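Local coordinates for calcium-regulated actin-bundling protein (Dictyostelium discoideum, PDB 4X3N) that binds and bundles actin filaments in a calcium-regulated manner and may contribute to building and reorganising filopodia and pseudopodia, at residues 65-68 and 69-73; 151-154 and 155-158; 164-167 and 168-171. All blocks are in the same frame, centred on the assembly; numbering follows the deposited sequence.

Contact 1. Residues 65-68 and 69-73; sequences YSVG and WETIK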
loop_
_atom_site.group_PDB
_atom_site.type_symbol
_atom_site.label_atom_id
_atom_site.label_comp_id
_atom_site.label_asym_id
_atom_site.label_seq_id
_atom_site.Cartn_x
_atom_site.Cartn_y
_atom_site.Cartn_z
ATOM N N TYR A 65 -13.774 19.417 15.170
ATOM C CA TYR A 65 -13.614 18.425 16.235
ATOM C C TYR A 65 -14.626 17.323 16.218
ATOM O O TYR A 65 -14.274 16.109 16.220
ATOM C CB TYR A 65 -13.640 19.129 17.605
ATOM C CG TYR A 65 -13.417 18.183 18.762
ATOM C CD1 TYR A 65 -14.511 17.542 19.368
ATOM C CD2 TYR A 65 -12.140 17.939 19.260
ATOM C CE1 TYR A 65 -14.315 16.672 20.437
ATOM C CE2 TYR A 65 -11.951 17.063 20.314
ATOM C CZ TYR A 65 -13.052 16.444 20.889
ATOM O OH TYR A 65 -12.851 15.583 21.952
ATOM N N SER A 66 -15.895 17.721 16.139
ATOM C CA SER A 66 -16.992 16.769 16.293
ATOM C C SER A 66 -17.346 16.015 15.023
ATOM O O SER A 66 -17.818 14.889 15.091
ATOM C CB SER A 66 -18.247 17.510 16.782
ATOM O OG SER A 66 -18.034 17.784 18.134
ATOM N N VAL A 67 -17.147 16.649 13.886
ATOM C CA VAL A 67 -17.558 16.091 12.606
ATOM C C VAL A 67 -16.390 15.786 11.704
ATOM O O VAL A 67 -16.306 14.692 11.176
ATOM C CB VAL A 67 -18.475 17.055 11.838
ATOM C CG1 VAL A 67 -19.031 16.408 10.562
ATOM C CG2 VAL A 67 -19.632 17.535 12.704
ATOM N N GLY A 68 -15.495 16.751 11.475
ATOM C CA GLY A 68 -14.344 16.494 10.592
ATOM C C GLY A 68 -13.435 15.394 11.118
ATOM O O GLY A 68 -13.203 14.340 10.454
ATOM N N TRP A 69 -12.981 15.577 12.347
ATOM C CA TRP A 69 -12.097 14.588 12.972
ATOM C C TRP A 69 -12.723 13.209 13.116
ATOM O O TRP A 69 -12.059 12.168 12.814
ATOM C CB TRP A 69 -11.619 15.121 14.299
ATOM C CG TRP A 69 -10.556 14.366 14.981
ATOM C CD1 TRP A 69 -9.463 13.862 14.422
ATOM C CD2 TRP A 69 -10.451 14.097 16.399
ATOM N NE1 TRP A 69 -8.653 13.291 15.414
ATOM C CE2 TRP A 69 -9.286 13.392 16.607
ATOM C CE3 TRP A 69 -11.278 14.348 17.497
ATOM C CZ2 TRP A 69 -8.890 12.941 17.878
ATOM C CZ3 TRP A 69 -10.877 13.914 18.766
ATOM C CH2 TRP A 69 -9.704 13.228 18.943
ATOM N N GLU A 70 -13.953 13.162 13.630
ATOM C CA GLU A 70 -14.611 11.891 13.860
ATOM C C GLU A 70 -14.733 11.164 12.597
ATOM O O GLU A 70 -14.522 9.960 12.569
ATOM C CB GLU A 70 -16.000 12.024 14.454
ATOM C CG GLU A 70 -15.936 12.349 15.953
ATOM C CD GLU A 70 -15.180 11.262 16.750
ATOM O OE1 GLU A 70 -15.474 10.083 16.490
ATOM O OE2 GLU A 70 -14.304 11.585 17.610
ATOM N N THR A 71 -15.070 11.876 11.527
ATOM C CA THR A 71 -15.328 11.180 10.301
ATOM C C THR A 71 -14.041 10.603 9.675
ATOM O O THR A 71 -14.089 9.522 9.106
ATOM C CB THR A 71 -16.128 12.046 9.317
ATOM O OG1 THR A 71 -17.265 12.548 10.001
ATOM C CG2 THR A 71 -16.571 11.239 8.135
ATOM N N ILE A 72 -12.905 11.298 9.790
ATOM C CA ILE A 72 -11.694 10.848 9.148
ATOM C C ILE A 72 -11.183 9.701 9.940
ATOM O O ILE A 72 -10.676 8.713 9.355
ATOM C CB ILE A 72 -10.635 11.979 8.897
ATOM C CG1 ILE A 72 -9.623 11.584 7.808
ATOM C CG2 ILE A 72 -9.906 12.370 10.152
ATOM C CD1 ILE A 72 -8.749 12.722 7.219
ATOM N N LYS A 73 -11.358 9.767 11.248
ATOM C CA LYS A 73 -11.020 8.664 12.090
ATOM C C LYS A 73 -11.811 7.419 11.769
ATOM O O LYS A 73 -11.223 6.330 11.712
ATOM C CB LYS A 73 -11.202 8.976 13.556
ATOM C CG LYS A 73 -10.205 9.999 14.060
ATOM C CD LYS A 73 -10.218 10.047 15.562
ATOM C CE LYS A 73 -11.500 10.672 16.039
ATOM N NZ LYS A 73 -11.465 10.676 17.516
HETATM O O HOH W 1 -14.896 13.883 18.329
HETATM O O HOH W 2 -14.164 13.067 20.628
#

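Contact 2. Residues 151-154 and 155-158; sequences VSFL and EYLL. With CA (calcium ion), chain D.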
loop_
_atom_site.group_PDB
_atom_site.type_symbol
_atom_site.label_atom_id
_atom_site.label_comp_id
_atom_site.label_asym_id
_atom_site.label_seq_id
_atom_site.Cartn_x
_atom_site.Cartn_y
_atom_site.Cartn_z
ATOM N N VAL A 151 -4.459 11.676 1.343
ATOM C CA VAL A 151 -5.148 12.816 1.912
ATOM C C VAL A 151 -5.032 12.792 3.453
ATOM O O VAL A 151 -5.466 11.831 4.107
ATOM C CB VAL A 151 -6.616 12.869 1.494
ATOM C CG1 VAL A 151 -7.297 14.030 2.151
ATOM C CG2 VAL A 151 -6.761 12.981 -0.014
ATOM N N SER A 152 -4.364 13.818 3.971
ATOM C CA SER A 152 -4.217 14.046 5.369
ATOM C C SER A 152 -5.403 14.882 5.843
ATOM O O SER A 152 -6.088 15.491 5.035
ATOM C CB SER A 152 -2.928 14.775 5.628
ATOM O OG SER A 152 -2.902 16.003 4.898
ATOM N N PHE A 153 -5.624 14.924 7.144
ATOM C CA PHE A 153 -6.618 15.832 7.727
ATOM C C PHE A 153 -6.230 17.247 7.480
ATOM O O PHE A 153 -7.077 18.066 7.157
ATOM C CB PHE A 153 -6.792 15.555 9.197
ATOM C CG PHE A 153 -8.050 16.119 9.809
ATOM C CD1 PHE A 153 -9.259 16.028 9.165
ATOM C CD2 PHE A 153 -8.024 16.643 11.117
ATOM C CE1 PHE A 153 -10.426 16.567 9.754
ATOM C CE2 PHE A 153 -9.215 17.142 11.733
ATOM C CZ PHE A 153 -10.378 17.134 11.032
ATOM N N LEU A 154 -4.929 17.534 7.538
ATOM C CA LEU A 154 -4.403 18.851 7.191
ATOM C C LEU A 154 -4.829 19.270 5.785
ATOM O O LEU A 154 -5.253 20.381 5.596
ATOM C CB LEU A 154 -2.893 18.965 7.252
ATOM C CG LEU A 154 -2.256 20.336 6.945
ATOM C CD1 LEU A 154 -2.595 21.427 7.969
ATOM C CD2 LEU A 154 -0.756 20.189 6.884
ATOM N N GLU A 155 -4.655 18.390 4.832
ATOM C CA GLU A 155 -4.965 18.709 3.432
ATOM C C GLU A 155 -6.468 18.917 3.248
ATOM O O GLU A 155 -6.868 19.853 2.587
ATOM C CB GLU A 155 -4.396 17.624 2.516
ATOM C CG GLU A 155 -2.902 17.751 2.350
ATOM C CD GLU A 155 -2.315 16.537 1.696
ATOM O OE1 GLU A 155 -2.457 15.456 2.275
ATOM O OE2 GLU A 155 -1.737 16.677 0.602
ATOM N N TYR A 156 -7.278 18.062 3.861
ATOM C CA TYR A 156 -8.733 18.279 3.889
ATOM C C TYR A 156 -9.087 19.664 4.460
ATOM O O TYR A 156 -9.920 20.403 3.904
ATOM C CB TYR A 156 -9.458 17.165 4.681
ATOM C CG TYR A 156 -10.772 17.634 5.264
ATOM C CD1 TYR A 156 -11.914 17.724 4.465
ATOM C CD2 TYR A 156 -10.901 17.931 6.615
ATOM C CE1 TYR A 156 -13.146 18.140 5.009
ATOM C CE2 TYR A 156 -12.086 18.377 7.156
ATOM C CZ TYR A 156 -13.223 18.505 6.341
ATOM O OH TYR A 156 -14.447 18.937 6.884
ATOM N N LEU A 157 -8.462 20.025 5.570
ATOM C CA LEU A 157 -8.732 21.310 6.202
ATOM C C LEU A 157 -8.392 22.527 5.397
ATOM O O LEU A 157 -9.180 23.466 5.293
ATOM C CB LEU A 157 -8.043 21.414 7.542
ATOM C CG LEU A 157 -8.646 20.449 8.553
ATOM C CD1 LEU A 157 -7.759 20.362 9.804
ATOM C CD2 LEU A 157 -10.048 20.871 9.052
ATOM N N LEU A 158 -7.229 22.504 4.777
ATOM C CA LEU A 158 -6.791 23.608 3.996
ATOM C C LEU A 158 -7.692 23.868 2.806
ATOM O O LEU A 158 -7.924 25.045 2.438
ATOM C CB LEU A 158 -5.400 23.328 3.493
ATOM C CG LEU A 158 -4.169 23.863 4.250
ATOM C CD1 LEU A 158 -4.343 24.707 5.468
ATOM C CD2 LEU A 158 -3.110 22.823 4.366
HETATM CA CA CA D . -1.052 14.261 0.365
HETATM O O HOH W 3 -0.010 13.725 2.443
#

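Contact 3. Residues 164-167 and 168-171; sequences FANP and ADFC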
loop_
_atom_site.group_PDB
_atom_site.type_symbol
_atom_site.label_atom_id
_atom_site.label_comp_id
_atom_site.label_asym_id
_atom_site.label_seq_id
_atom_site.Cartn_x
_atom_site.Cartn_y
_atom_site.Cartn_z
ATOM N N PHE A 164 -9.668 31.327 3.041
ATOM C CA PHE A 164 -8.565 32.041 3.677
ATOM C C PHE A 164 -7.275 31.233 3.877
ATOM O O PHE A 164 -6.275 31.854 4.071
ATOM C CB PHE A 164 -8.956 32.635 5.049
ATOM C CG PHE A 164 -9.460 31.630 5.997
ATOM C CD1 PHE A 164 -8.574 30.859 6.723
ATOM C CD2 PHE A 164 -10.810 31.447 6.151
ATOM C CE1 PHE A 164 -9.059 29.896 7.562
ATOM C CE2 PHE A 164 -11.293 30.463 6.965
ATOM C CZ PHE A 164 -10.409 29.686 7.683
ATOM N N ALA A 165 -7.342 29.900 3.822
ATOM C CA ALA A 165 -6.231 29.015 4.112
ATOM C C ALA A 165 -5.622 28.474 2.819
ATOM O O ALA A 165 -6.344 28.302 1.817
ATOM C CB ALA A 165 -6.745 27.885 4.963
ATOM N N ASN A 166 -4.292 28.262 2.817
ATOM C CA ASN A 166 -3.682 27.609 1.728
ATOM C C ASN A 166 -2.332 27.128 2.151
ATOM O O ASN A 166 -1.836 27.541 3.201
ATOM C CB ASN A 166 -3.627 28.535 0.506
ATOM C CG ASN A 166 -2.798 29.736 0.748
ATOM O OD1 ASN A 166 -1.561 29.695 0.736
ATOM N ND2 ASN A 166 -3.453 30.826 0.959
ATOM N N PRO A 167 -1.721 26.240 1.379
ATOM C CA PRO A 167 -0.548 25.572 1.987
ATOM C C PRO A 167 0.647 26.492 2.304
ATOM O O PRO A 167 1.348 26.351 3.343
ATOM C CB PRO A 167 -0.168 24.558 0.903
ATOM C CG PRO A 167 -1.444 24.194 0.325
ATOM C CD PRO A 167 -2.201 25.500 0.207
ATOM N N ALA A 168 0.954 27.398 1.394
ATOM C CA ALA A 168 2.092 28.276 1.639
ATOM C C ALA A 168 1.877 29.240 2.800
ATOM O O ALA A 168 2.742 29.411 3.677
ATOM C CB ALA A 168 2.434 29.064 0.374
ATOM N N ASP A 169 0.696 29.827 2.849
ATOM C CA ASP A 169 0.272 30.626 3.983
ATOM C C ASP A 169 0.350 29.827 5.285
ATOM O O ASP A 169 0.905 30.292 6.306
ATOM C CB ASP A 169 -1.155 31.190 3.725
ATOM C CG ASP A 169 -1.649 32.108 4.873
ATOM O OD1 ASP A 169 -1.167 33.278 4.921
ATOM O OD2 ASP A 169 -2.474 31.671 5.746
ATOM N N PHE A 170 -0.235 28.641 5.279
ATOM C CA PHE A 170 -0.181 27.796 6.439
ATOM C C PHE A 170 1.278 27.595 6.927
ATOM O O PHE A 170 1.549 27.706 8.110
ATOM C CB PHE A 170 -0.838 26.451 6.150
ATOM C CG PHE A 170 -0.511 25.426 7.185
ATOM C CD1 PHE A 170 -1.045 25.538 8.453
ATOM C CD2 PHE A 170 0.402 24.449 6.928
ATOM C CE1 PHE A 170 -0.690 24.667 9.427
ATOM C CE2 PHE A 170 0.747 23.527 7.921
ATOM C CZ PHE A 170 0.219 23.657 9.152
ATOM N N CYS A 171 2.204 27.299 6.022
ATOM C CA CYS A 171 3.591 27.043 6.420
ATOM C C CYS A 171 4.229 28.315 7.034
ATOM O O CYS A 171 4.930 28.292 8.083
ATOM C CB CYS A 171 4.390 26.523 5.215
ATOM S SG CYS A 171 3.896 24.883 4.628
#

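Contact 1. Residues 65-68 and 69-73
Tyr65 presents one face of its ring to CE3 of Trp69, which sits offset toward the rim, while OG of Ser66, hydrogen-bonded to Glu62, lies at the edge of the same ring, in its plane. The indole of Trp69 carries NZ of Lys73 over one face, near the rim, and has the carbonyl O of Tyr65 in plane at its edge, 3.7 Å from CE3; its NE1 bonds Glu90. The two rings project side by side in the same direction, one helical turn apart. Their planes are inclined at 45°, and the closest carbons are Tyr65 CE2 and Trp69 CZ3, 3.7 Å apart. Both side chains run anti to their own backbone N (chi1 -177° for Tyr65), which brings them alongside each other. Trp278 of helix 273-290 meets each of the rings edge-to-face, and Asp282 of that helix bonds the Tyr65 hydroxyl.

The helix widens into a pi-type turn at 65-68. Tyr65 O receives a hydrogen bond from a water 3.1 Å away, which also donates to Glu70 OE2. That carboxylate oxygen is approached from above its plane by Lys73 NZ, at 3.0 Å, in a salt bridge. Two residues beyond Tyr65, Val67 O is gripped twice by Thr71, through OG1 at 2.6 Å and through the backbone N at 3.1 Å. The hydroxyl lies beside its own backbone N (chi1 -51°), within reach of the preceding turn's carbonyl; such a bond is a familiar way for a buried threonine to satisfy its hydroxyl. The whole illustrates an i to i+4 aromatic pair on a helix with a local pi-type turn, here in helix 61-79, where it packs against helix 273-290.

Contact 2. Residues 151-154 and 155-158
The carboxylate of Glu155 does two jobs at once: both its oxygens bind the calcium ion, while OE1 also accepts two hydrogen bonds from Ser152. The pair forms a capping box at the start of helix 153-160, the exiting helix of an EF-hand loop whose other ligands are Asp144, Asn146, Asp148, the backbone O of Arg150 and a water. OE2 lies 2.5 Å from the calcium ion and OE1 2.7 Å. On the anti side of OE1, about 20° out of the carboxylate plane, arrive Ser152 N at 3.0 Å and Ser152 OG at 2.7 Å, so the serine is a second-shell residue that limits rotation of the chelating group. Ser152 OG stands between its backbone N and carbonyl carbon (chi1 57°), where it can donate to OE1 and still accept from Glu155 N at 3.0 Å, the other half of the box. The nearby metal and these donors would be expected to keep the carboxylate ionised.

Beyond the cap the contact turns apolar. Phe153 and Tyr156 lie rim to rim with nearly parallel planes, CE1 of Phe153 being 3.5 Å from CD2 of Tyr156. Leu157 CD1 rests over the Phe153 ring, 4.1 Å from its centroid.

Contact 3. Residues 164-167 and 168-171
Asn166 caps helix 167-174, its side-chain OD1 accepting a hydrogen bond from Asp169 N at 3.1 Å. The bond is nearly straight at the hydrogen (167°), yet the donor stands 42° above the amide plane. With chi1 at 63°, Asn166 holds CG between its backbone N and carbonyl carbon, turning the amide back over the first helical turn. Backbone bonds continue the pattern: Phe170 N reaches Asn166 O at 2.8 Å, and Cys171 N reaches Pro167 O at 3.0 Å. Pro167, first in the helix, has no N-H to leave without an acceptor.

Van der Waals contact supplements the cap. Asp169 CB packs against the Asn166 amide, 3.4 Å from OD1 and 3.6 Å from ND2, the two side chains crossing at about a right angle. Phe170 CB comes to 3.3 Å from Asn166 O. With an alanine at Asn166, Asp169 N is likely to lose its capping acceptor, and Asp169 CB the amide it packs on.

Charge adds a third element. Asp169 OD2 pairs with Arg173 and takes a hydrogen bond with Tyr53 of helix 42-57; an anion near the helix N-terminus is probably stabilised by the helix dipole as well.

How the contacts relate
The three contacts show how one metal loop is embedded in a helical fold. Contact 2 holds the calcium ligand Glu155 and touches both of the others, its centre lying about 12 Å from each of theirs. Toward contact 1, the Phe153 ring packs on the backbone of helix 61-79, CZ lying 3.3 Å from Trp69 N and CE1 3.5 Å from Gly68 C. Toward contact 3, Leu154 CD1 meets Phe170 CZ at 3.8 Å, joining consecutive helices. Contacts 1 and 3 do not touch, their nearest atoms being about 13 Å apart, although the side chains of Ile72 and Pro167 each lie about 10 Å from the calcium ion.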